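Local coordinates for protein dihydroorotase (Saccharomyces cerevisiae S288C, PDB 6L0A) that catalyses the zinc-dependent interconversion of N-carbamoyl-L-aspartate and (S)-dihydroorotate, the third step of de novo pyrimidine biosynthesis, at residues A38-T49 and T69-L80; F254-H262 and C274-I284. All coordinates share one frame; numbering follows the deposited sequence.

Interaction 1: residues A38-T49 and T69-L80. With LMR ((2S)-2-hydroxybutanedioic acid), chain M.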
# COMPACT_ATOMS: atom_id res chain seq x y z
N ALA C 38 23.65 -6.42 -18.69
CA ALA C 38 22.70 -6.73 -17.61
C ALA C 38 23.42 -7.40 -16.45
O ALA C 38 24.18 -8.36 -16.65
CB ALA C 38 21.59 -7.66 -18.12
N TYR C 39 23.17 -6.92 -15.23
CA TYR C 39 23.65 -7.57 -14.02
C TYR C 39 22.51 -8.43 -13.47
O TYR C 39 21.47 -7.90 -13.08
CB TYR C 39 24.09 -6.55 -12.98
CG TYR C 39 24.72 -7.14 -11.73
CD1 TYR C 39 25.91 -7.85 -11.80
CD2 TYR C 39 24.14 -6.95 -10.48
CE1 TYR C 39 26.51 -8.37 -10.64
CE2 TYR C 39 24.72 -7.47 -9.32
CZ TYR C 39 25.92 -8.18 -9.42
OH TYR C 39 26.52 -8.68 -8.29
N ILE C 40 22.72 -9.75 -13.45
CA ILE C 40 21.66 -10.73 -13.26
C ILE C 40 21.55 -11.11 -11.79
O ILE C 40 22.51 -11.61 -11.19
CB ILE C 40 21.91 -11.99 -14.12
CG1 ILE C 40 21.98 -11.60 -15.60
CG2 ILE C 40 20.85 -13.06 -13.86
CD1 ILE C 40 20.64 -11.10 -16.18
N MET C 41 20.37 -10.93 -11.22
CA MET C 41 20.21 -11.18 -9.79
C MET C 41 20.04 -12.68 -9.51
O MET C 41 19.63 -13.44 -10.39
CB MET C 41 19.03 -10.38 -9.26
CG MET C 41 19.34 -8.86 -9.18
SD MET C 41 20.71 -8.53 -8.07
CE MET C 41 21.20 -6.85 -8.46
N PRO C 42 20.34 -13.12 -8.28
CA PRO C 42 20.48 -14.56 -8.03
C PRO C 42 19.38 -15.21 -7.19
O PRO C 42 19.58 -16.33 -6.69
CB PRO C 42 21.81 -14.62 -7.29
CG PRO C 42 21.74 -13.42 -6.40
CD PRO C 42 21.01 -12.34 -7.22
N ASN C 43 18.26 -14.54 -6.98
CA ASN C 43 17.24 -15.06 -6.05
C ASN C 43 16.33 -16.06 -6.78
O ASN C 43 15.11 -15.92 -6.85
CB ASN C 43 16.47 -13.91 -5.41
CG ASN C 43 15.71 -13.08 -6.42
OD1 ASN C 43 16.09 -13.01 -7.60
ND2 ASN C 43 14.62 -12.44 -5.97
N LEU C 44 16.97 -17.09 -7.32
CA LEU C 44 16.26 -18.24 -7.86
C LEU C 44 15.83 -19.18 -6.73
O LEU C 44 16.13 -18.96 -5.54
CB LEU C 44 17.14 -18.98 -8.87
CG LEU C 44 17.78 -18.15 -9.99
CD1 LEU C 44 18.49 -19.04 -11.01
CD2 LEU C 44 16.75 -17.30 -10.67
N GLN C 45 15.13 -20.25 -7.11
CA GLN C 45 14.79 -21.36 -6.24
C GLN C 45 15.47 -22.61 -6.77
O GLN C 45 15.07 -23.12 -7.83
CB GLN C 45 13.28 -21.57 -6.16
CG GLN C 45 12.49 -20.45 -5.49
CD GLN C 45 11.04 -20.85 -5.24
OE1 GLN C 45 10.69 -22.03 -5.32
NE2 GLN C 45 10.20 -19.87 -4.93
N PRO C 46 16.52 -23.13 -6.13
CA PRO C 46 17.21 -22.54 -4.98
C PRO C 46 18.05 -21.35 -5.41
O PRO C 46 18.28 -21.21 -6.61
CB PRO C 46 18.10 -23.69 -4.48
CG PRO C 46 17.71 -24.88 -5.27
CD PRO C 46 17.16 -24.39 -6.54
N PRO C 47 18.48 -20.54 -4.45
CA PRO C 47 19.32 -19.38 -4.78
C PRO C 47 20.63 -19.82 -5.40
O PRO C 47 21.13 -20.92 -5.12
CB PRO C 47 19.55 -18.69 -3.43
CG PRO C 47 19.24 -19.76 -2.40
CD PRO C 47 18.17 -20.60 -3.01
N ILE C 48 21.21 -18.95 -6.21
CA ILE C 48 22.49 -19.25 -6.85
C ILE C 48 23.60 -19.08 -5.83
O ILE C 48 24.00 -17.96 -5.50
CB ILE C 48 22.74 -18.35 -8.06
CG1 ILE C 48 21.55 -18.38 -9.02
CG2 ILE C 48 24.04 -18.80 -8.73
CD1 ILE C 48 21.77 -17.51 -10.24
N THR C 49 24.15 -20.21 -5.35
CA THR C 49 25.21 -20.18 -4.36
C THR C 49 26.35 -21.12 -4.70
O THR C 49 27.21 -21.38 -3.84
CB THR C 49 24.66 -20.55 -2.97
OG1 THR C 49 24.22 -21.92 -2.98
CG2 THR C 49 23.49 -19.64 -2.59
N THR C 69 25.35 -8.73 -22.86
CA THR C 69 26.48 -8.96 -21.98
C THR C 69 25.96 -9.21 -20.57
O THR C 69 25.28 -8.35 -20.00
CB THR C 69 27.41 -7.76 -22.00
OG1 THR C 69 27.96 -7.63 -23.32
CG2 THR C 69 28.53 -7.91 -20.97
N PHE C 70 26.27 -10.38 -20.01
CA PHE C 70 25.70 -10.83 -18.75
C PHE C 70 26.76 -10.79 -17.66
O PHE C 70 27.80 -11.45 -17.78
CB PHE C 70 25.15 -12.25 -18.88
CG PHE C 70 23.91 -12.34 -19.70
CD1 PHE C 70 22.72 -11.81 -19.22
CD2 PHE C 70 23.93 -12.93 -20.96
CE1 PHE C 70 21.56 -11.87 -19.97
CE2 PHE C 70 22.77 -12.98 -21.73
CZ PHE C 70 21.58 -12.46 -21.24
N LEU C 71 26.50 -10.01 -16.61
CA LEU C 71 27.32 -10.00 -15.40
C LEU C 71 26.54 -10.71 -14.30
O LEU C 71 25.36 -10.41 -14.10
CB LEU C 71 27.65 -8.58 -14.98
CG LEU C 71 28.25 -7.65 -16.04
CD1 LEU C 71 28.42 -6.24 -15.48
CD2 LEU C 71 29.58 -8.22 -16.57
N MET C 72 27.18 -11.65 -13.61
CA MET C 72 26.48 -12.61 -12.78
C MET C 72 26.77 -12.36 -11.30
O MET C 72 27.74 -11.69 -10.95
CB MET C 72 26.88 -14.04 -13.15
CG MET C 72 26.75 -14.35 -14.65
SD MET C 72 25.06 -14.20 -15.30
CE MET C 72 24.20 -15.50 -14.40
N SER C 73 25.92 -12.92 -10.43
CA SER C 73 26.09 -12.74 -9.00
C SER C 73 25.78 -14.03 -8.24
O SER C 73 25.08 -14.92 -8.72
CB SER C 73 25.17 -11.63 -8.46
OG SER C 73 23.81 -11.96 -8.71
N PHE C 74 26.33 -14.09 -7.03
CA PHE C 74 25.92 -15.04 -6.01
C PHE C 74 24.90 -14.39 -5.07
O PHE C 74 24.88 -13.17 -4.87
CB PHE C 74 27.12 -15.51 -5.17
CG PHE C 74 27.93 -16.61 -5.80
CD1 PHE C 74 27.37 -17.50 -6.71
CD2 PHE C 74 29.26 -16.79 -5.43
CE1 PHE C 74 28.13 -18.53 -7.26
CE2 PHE C 74 30.03 -17.81 -5.97
CZ PHE C 74 29.47 -18.68 -6.89
N TYR C 75 24.08 -15.23 -4.47
CA TYR C 75 23.15 -14.85 -3.41
C TYR C 75 23.85 -15.00 -2.07
O TYR C 75 24.47 -16.03 -1.81
CB TYR C 75 21.94 -15.78 -3.53
CG TYR C 75 20.75 -15.63 -2.63
CD1 TYR C 75 20.79 -16.06 -1.30
CD2 TYR C 75 19.54 -15.17 -3.13
CE1 TYR C 75 19.66 -15.98 -0.50
CE2 TYR C 75 18.41 -15.09 -2.34
CZ TYR C 75 18.47 -15.49 -1.03
OH TYR C 75 17.34 -15.42 -0.25
N LEU C 76 23.76 -13.98 -1.22
CA LEU C 76 24.47 -14.04 0.07
C LEU C 76 23.73 -15.00 0.99
O LEU C 76 22.69 -14.67 1.56
CB LEU C 76 24.60 -12.65 0.69
CG LEU C 76 25.51 -12.56 1.94
CD1 LEU C 76 26.93 -12.90 1.57
CD2 LEU C 76 25.47 -11.18 2.58
N SER C 77 24.27 -16.21 1.17
CA SER C 77 23.55 -17.23 1.91
C SER C 77 24.44 -17.88 2.95
O SER C 77 25.67 -17.73 2.94
CB SER C 77 22.97 -18.31 0.98
OG SER C 77 23.87 -19.39 0.79
N LYS C 78 23.79 -18.60 3.87
CA LYS C 78 24.50 -19.36 4.89
C LYS C 78 25.54 -20.30 4.31
O LYS C 78 26.55 -20.57 4.98
CB LYS C 78 23.49 -20.20 5.69
CG LYS C 78 22.57 -19.43 6.61
CD LYS C 78 21.61 -20.42 7.25
CE LYS C 78 20.22 -20.22 6.71
NZ LYS C 78 19.82 -18.80 6.91
N ASP C 79 25.34 -20.76 3.07
CA ASP C 79 26.17 -21.79 2.48
C ASP C 79 27.45 -21.23 1.85
O ASP C 79 28.39 -21.99 1.62
CB ASP C 79 25.37 -22.55 1.42
CG ASP C 79 24.11 -23.18 2.00
OD1 ASP C 79 24.12 -23.55 3.20
OD2 ASP C 79 23.10 -23.29 1.27
N LEU C 80 27.51 -19.92 1.61
CA LEU C 80 28.67 -19.33 0.97
C LEU C 80 29.91 -19.42 1.87
O LEU C 80 29.82 -19.32 3.10
CB LEU C 80 28.38 -17.86 0.63
CG LEU C 80 28.14 -17.47 -0.82
CD1 LEU C 80 27.14 -18.40 -1.48
CD2 LEU C 80 27.64 -16.03 -0.87
C1 LMR M . 12.99 -7.35 -5.27
O1A LMR M . 13.95 -6.81 -5.88
O1B LMR M . 12.79 -6.97 -4.09
C2 LMR M . 12.09 -8.44 -5.90
O2 LMR M . 10.73 -8.10 -6.04
C3 LMR M . 12.48 -8.67 -7.32
C4 LMR M . 11.95 -10.07 -7.51
O4A LMR M . 10.69 -10.33 -7.52
O4B LMR M . 12.84 -10.92 -7.64
O HOH W 1 23.51 -14.46 -11.10
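A parallel strand pair of the TIM barrel brings A38 and Y39 beside F70 and L71, as part of the beta-alpha-beta unit of strand 37-40, helix 51-64 and strand 69-71. A38 N donates to T69 O, L71 N to A38 O, and I40 N to L71 O. Beyond I40 the two segments are held by a serine hydroxyl, a water and one more backbone bond. S73 OG donates to I40 O (2.8 Å), from slightly out of the carbonyl plane. Water 1 donates a second bond to I40 O and accepts from S73 N (2.9 Å), so this buried carbonyl is gripped twice. The hydroxyl end of Y39 lies against S73 CB (OH to CB 3.2 Å), and the Y39 hydroxyl is hydrogen-bonded to N135. L71 CB sits in plane at the edge of the Y39 ring. I40 CG1 slants against F70 CD1 (3.7 Å).

Further on, Y75 N donates to I48 O (2.9 Å). Y75 CG is anti to the backbone N (chi1 -178°). This turns one face of the ring to P47, whose CB lies over it, 3.5 Å from the ring centroid, a CH-pi contact. N43 CB meets the same ring in plane at its edge, and N107 O bonds the Y75 hydroxyl. N43 centres an inverse gamma turn. Its amide leads away from residues 69-80 to the malate, ND2 donating to LMR O4B (2.9 Å) in a nearly straight bond (172°). T106 O is a second acceptor for ND2.

Around the contact, I40, I48 and M72 pack on Y57 of helix 51-64. A38 and F70 rest on I30 of helix 20-32, and strand 11-15 runs beside 37-40.

Interaction 2: residues F254-H262 and C274-I284. With ZN (zinc ion), chain K; LMR ((2S)-2-hydroxybutanedioic acid), chain M.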
# COMPACT_ATOMS: atom_id res chain seq x y z
N PHE C 254 23.15 5.41 -10.71
CA PHE C 254 22.98 4.93 -12.07
C PHE C 254 21.83 3.93 -12.11
O PHE C 254 21.25 3.58 -11.08
CB PHE C 254 24.28 4.34 -12.65
CG PHE C 254 24.98 3.33 -11.78
CD1 PHE C 254 26.03 3.71 -10.95
CD2 PHE C 254 24.64 1.98 -11.83
CE1 PHE C 254 26.70 2.78 -10.17
CE2 PHE C 254 25.31 1.05 -11.05
CZ PHE C 254 26.34 1.45 -10.22
N PHE C 255 21.50 3.50 -13.32
CA PHE C 255 20.26 2.77 -13.59
C PHE C 255 20.38 1.30 -13.20
O PHE C 255 21.29 0.60 -13.65
CB PHE C 255 19.92 2.87 -15.08
CG PHE C 255 18.68 2.12 -15.48
CD1 PHE C 255 17.48 2.32 -14.82
CD2 PHE C 255 18.71 1.25 -16.57
CE1 PHE C 255 16.33 1.65 -15.23
CE2 PHE C 255 17.57 0.58 -16.98
CZ PHE C 255 16.37 0.79 -16.31
N GLY C 256 19.43 0.84 -12.39
CA GLY C 256 19.21 -0.58 -12.20
C GLY C 256 17.71 -0.79 -12.16
O GLY C 256 17.06 -0.25 -11.27
N SER C 257 17.15 -1.51 -13.13
CA SER C 257 15.70 -1.50 -13.27
C SER C 257 15.00 -2.22 -12.13
O SER C 257 13.88 -1.86 -11.76
CB SER C 257 15.29 -2.14 -14.59
OG SER C 257 15.60 -3.53 -14.61
N ASP C 258 15.64 -3.24 -11.58
CA ASP C 258 14.95 -4.23 -10.76
C ASP C 258 13.69 -4.72 -11.47
O ASP C 258 12.64 -4.92 -10.85
CB ASP C 258 14.61 -3.69 -9.37
CG ASP C 258 14.24 -4.80 -8.40
OD1 ASP C 258 14.58 -5.96 -8.70
OD2 ASP C 258 13.57 -4.53 -7.37
N SER C 259 13.77 -4.87 -12.79
CA SER C 259 12.65 -5.48 -13.50
C SER C 259 12.43 -6.89 -12.96
O SER C 259 13.35 -7.71 -12.94
CB SER C 259 12.90 -5.49 -15.00
OG SER C 259 11.84 -6.16 -15.66
N ALA C 260 11.20 -7.16 -12.51
CA ALA C 260 10.88 -8.36 -11.74
C ALA C 260 9.64 -8.99 -12.35
O ALA C 260 8.51 -8.65 -11.99
CB ALA C 260 10.64 -8.03 -10.27
N PRO C 261 9.82 -9.94 -13.28
CA PRO C 261 8.66 -10.53 -13.98
C PRO C 261 7.85 -11.44 -13.06
O PRO C 261 8.40 -12.33 -12.41
CB PRO C 261 9.30 -11.31 -15.13
CG PRO C 261 10.75 -10.90 -15.17
CD PRO C 261 11.10 -10.45 -13.79
N HIS C 262 6.54 -11.23 -13.04
CA HIS C 262 5.62 -12.15 -12.40
C HIS C 262 4.45 -12.44 -13.33
O HIS C 262 3.94 -11.52 -13.99
CB HIS C 262 5.08 -11.57 -11.08
CG HIS C 262 6.12 -11.43 -10.02
ND1 HIS C 262 6.61 -12.51 -9.32
CD2 HIS C 262 6.77 -10.34 -9.56
CE1 HIS C 262 7.52 -12.09 -8.46
NE2 HIS C 262 7.64 -10.78 -8.59
N CYS C 274 2.79 -11.01 -5.02
CA CYS C 274 4.23 -10.99 -5.26
C CYS C 274 4.72 -9.56 -5.49
O CYS C 274 4.08 -8.78 -6.20
CB CYS C 274 4.57 -11.84 -6.48
SG CYS C 274 4.26 -13.56 -6.21
N ALA C 275 5.87 -9.24 -4.91
CA ALA C 275 6.47 -7.92 -5.09
C ALA C 275 7.28 -7.87 -6.38
O ALA C 275 8.08 -8.77 -6.65
CB ALA C 275 7.37 -7.58 -3.91
N GLY C 276 7.08 -6.81 -7.16
CA GLY C 276 7.89 -6.60 -8.34
C GLY C 276 7.17 -5.94 -9.50
O GLY C 276 6.00 -6.24 -9.79
N VAL C 277 7.88 -5.04 -10.18
CA VAL C 277 7.38 -4.34 -11.35
C VAL C 277 8.19 -4.82 -12.54
O VAL C 277 9.42 -4.96 -12.44
CB VAL C 277 7.51 -2.81 -11.18
CG1 VAL C 277 7.23 -2.08 -12.51
CG2 VAL C 277 6.57 -2.31 -10.05
N TYR C 278 7.52 -5.09 -13.66
CA TYR C 278 8.18 -5.56 -14.88
C TYR C 278 8.42 -4.38 -15.82
O TYR C 278 7.48 -3.87 -16.45
CB TYR C 278 7.37 -6.64 -15.59
CG TYR C 278 8.02 -7.00 -16.91
CD1 TYR C 278 9.17 -7.78 -16.93
CD2 TYR C 278 7.54 -6.50 -18.11
CE1 TYR C 278 9.81 -8.09 -18.13
CE2 TYR C 278 8.18 -6.81 -19.33
CZ TYR C 278 9.31 -7.60 -19.32
OH TYR C 278 9.95 -7.90 -20.52
N SER C 279 9.68 -3.99 -15.97
CA SER C 279 10.03 -2.84 -16.78
C SER C 279 10.98 -3.17 -17.93
O SER C 279 11.35 -2.25 -18.68
CB SER C 279 10.66 -1.73 -15.91
OG SER C 279 11.80 -2.22 -15.22
N GLN C 280 11.37 -4.43 -18.11
CA GLN C 280 12.46 -4.73 -19.04
C GLN C 280 12.12 -4.33 -20.47
O GLN C 280 12.96 -3.77 -21.18
CB GLN C 280 12.82 -6.21 -19.00
CG GLN C 280 14.26 -6.49 -19.38
CD GLN C 280 15.22 -6.06 -18.29
OE1 GLN C 280 15.25 -6.66 -17.22
NE2 GLN C 280 15.97 -4.98 -18.53
N SER C 281 10.88 -4.61 -20.91
CA SER C 281 10.52 -4.44 -22.32
C SER C 281 10.64 -3.01 -22.81
O SER C 281 10.75 -2.79 -24.03
CB SER C 281 9.08 -4.94 -22.56
OG SER C 281 9.00 -6.36 -22.56
N PHE C 282 10.61 -2.02 -21.92
CA PHE C 282 10.71 -0.63 -22.34
C PHE C 282 11.65 0.14 -21.44
O PHE C 282 11.48 1.35 -21.24
CB PHE C 282 9.33 0.03 -22.39
CG PHE C 282 8.37 -0.68 -23.30
CD1 PHE C 282 8.34 -0.39 -24.65
CD2 PHE C 282 7.55 -1.68 -22.82
CE1 PHE C 282 7.48 -1.06 -25.50
CE2 PHE C 282 6.69 -2.36 -23.66
CZ PHE C 282 6.66 -2.05 -25.01
N ALA C 283 12.67 -0.54 -20.91
CA ALA C 283 13.50 0.00 -19.85
C ALA C 283 14.04 1.39 -20.19
O ALA C 283 13.81 2.36 -19.47
CB ALA C 283 14.64 -0.98 -19.55
N ILE C 284 14.77 1.51 -21.30
CA ILE C 284 15.40 2.79 -21.59
C ILE C 284 14.35 3.84 -21.97
O ILE C 284 14.44 4.98 -21.49
CB ILE C 284 16.48 2.66 -22.67
CG1 ILE C 284 17.57 1.69 -22.19
CG2 ILE C 284 17.09 4.02 -22.96
CD1 ILE C 284 18.33 2.20 -20.98
ZN ZN K . 15.86 -7.06 -7.54
C1 LMR M . 12.99 -7.35 -5.27
O1A LMR M . 13.95 -6.81 -5.88
O1B LMR M . 12.79 -6.97 -4.09
C2 LMR M . 12.09 -8.44 -5.90
O2 LMR M . 10.73 -8.10 -6.04
C3 LMR M . 12.48 -8.67 -7.32
C4 LMR M . 11.95 -10.07 -7.51
O4A LMR M . 10.69 -10.33 -7.52
O4B LMR M . 12.84 -10.92 -7.64
O HOH W 2 12.21 -0.39 -13.20
O HOH W 3 10.45 -4.47 -9.14
O HOH W 4 13.12 -8.42 -16.33
O HOH W 5 5.80 -8.22 -12.53
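The H262 ring has C274 over one face and A275 and the malate at its edge. C274 CB lies 3.6 Å from the H262 ring centroid, a CH-pi contact. NE2 of H262 donates to A275 O (2.8 Å), approaching from above the carbonyl plane, with the oxygen 27° out of the ring plane. A weak bond from NE2 reaches LMR O4A (3.3 Å). With CG beside the backbone N (chi1 -67°), the ring is turned towards C274 and A275. With an alanine in place of H262, A275 O is likely to lose this donor and C274 CB the ring it rests on, and a gap to open beside the malate carboxylate.

Next to it, A260 CB packs on G276 CA (3.7 Å), where the backbone angles call for glycine. A260 N donates to V277 O (2.8 Å). S259 OG accepts from S279 N (3.1 Å) and weakly from Q280 N. Water 4 also bonds this hydroxyl. P261 CG rests against Y278 CD1. F255 turns its ring edge to A283 CB at the start of helix 283-293.

S257 OG accepts from S259 N in an ST turn and is also hydrogen-bonded to D12. The D258 carboxylate reaches the zinc ion. Its OD1 binds the metal at 2.0 Å, and LMR O1A binds it too, at 2.5 Å; H14 and H16 are further ligands. This is the amidohydrolase layout, in which an aspartate just after the last barrel strand binds metal and the following loops line the substrate pocket.

From the N terminus, interaction 1 comes first. It closes a loop of 19 residues that carries helix 51-64, and so joins two adjacent barrel strands. Interaction 2 follows much later and closes a loop of 11 helix-free residues between 254-262 and 274-284, which run from strand 253-255 and into helix 283-293. The two are in series; neither nests in nor crosses the other. The centres of interactions 1 and 2 lie about 17 Å apart, and their nearest atoms about 6 Å apart. Strand 11-15 lies between them: it pairs with 37-40, and M13 bonds the backbone of F255. The malate joins them at the pocket, N43 bonding one oxygen of a carboxylate and H262, weakly, the other.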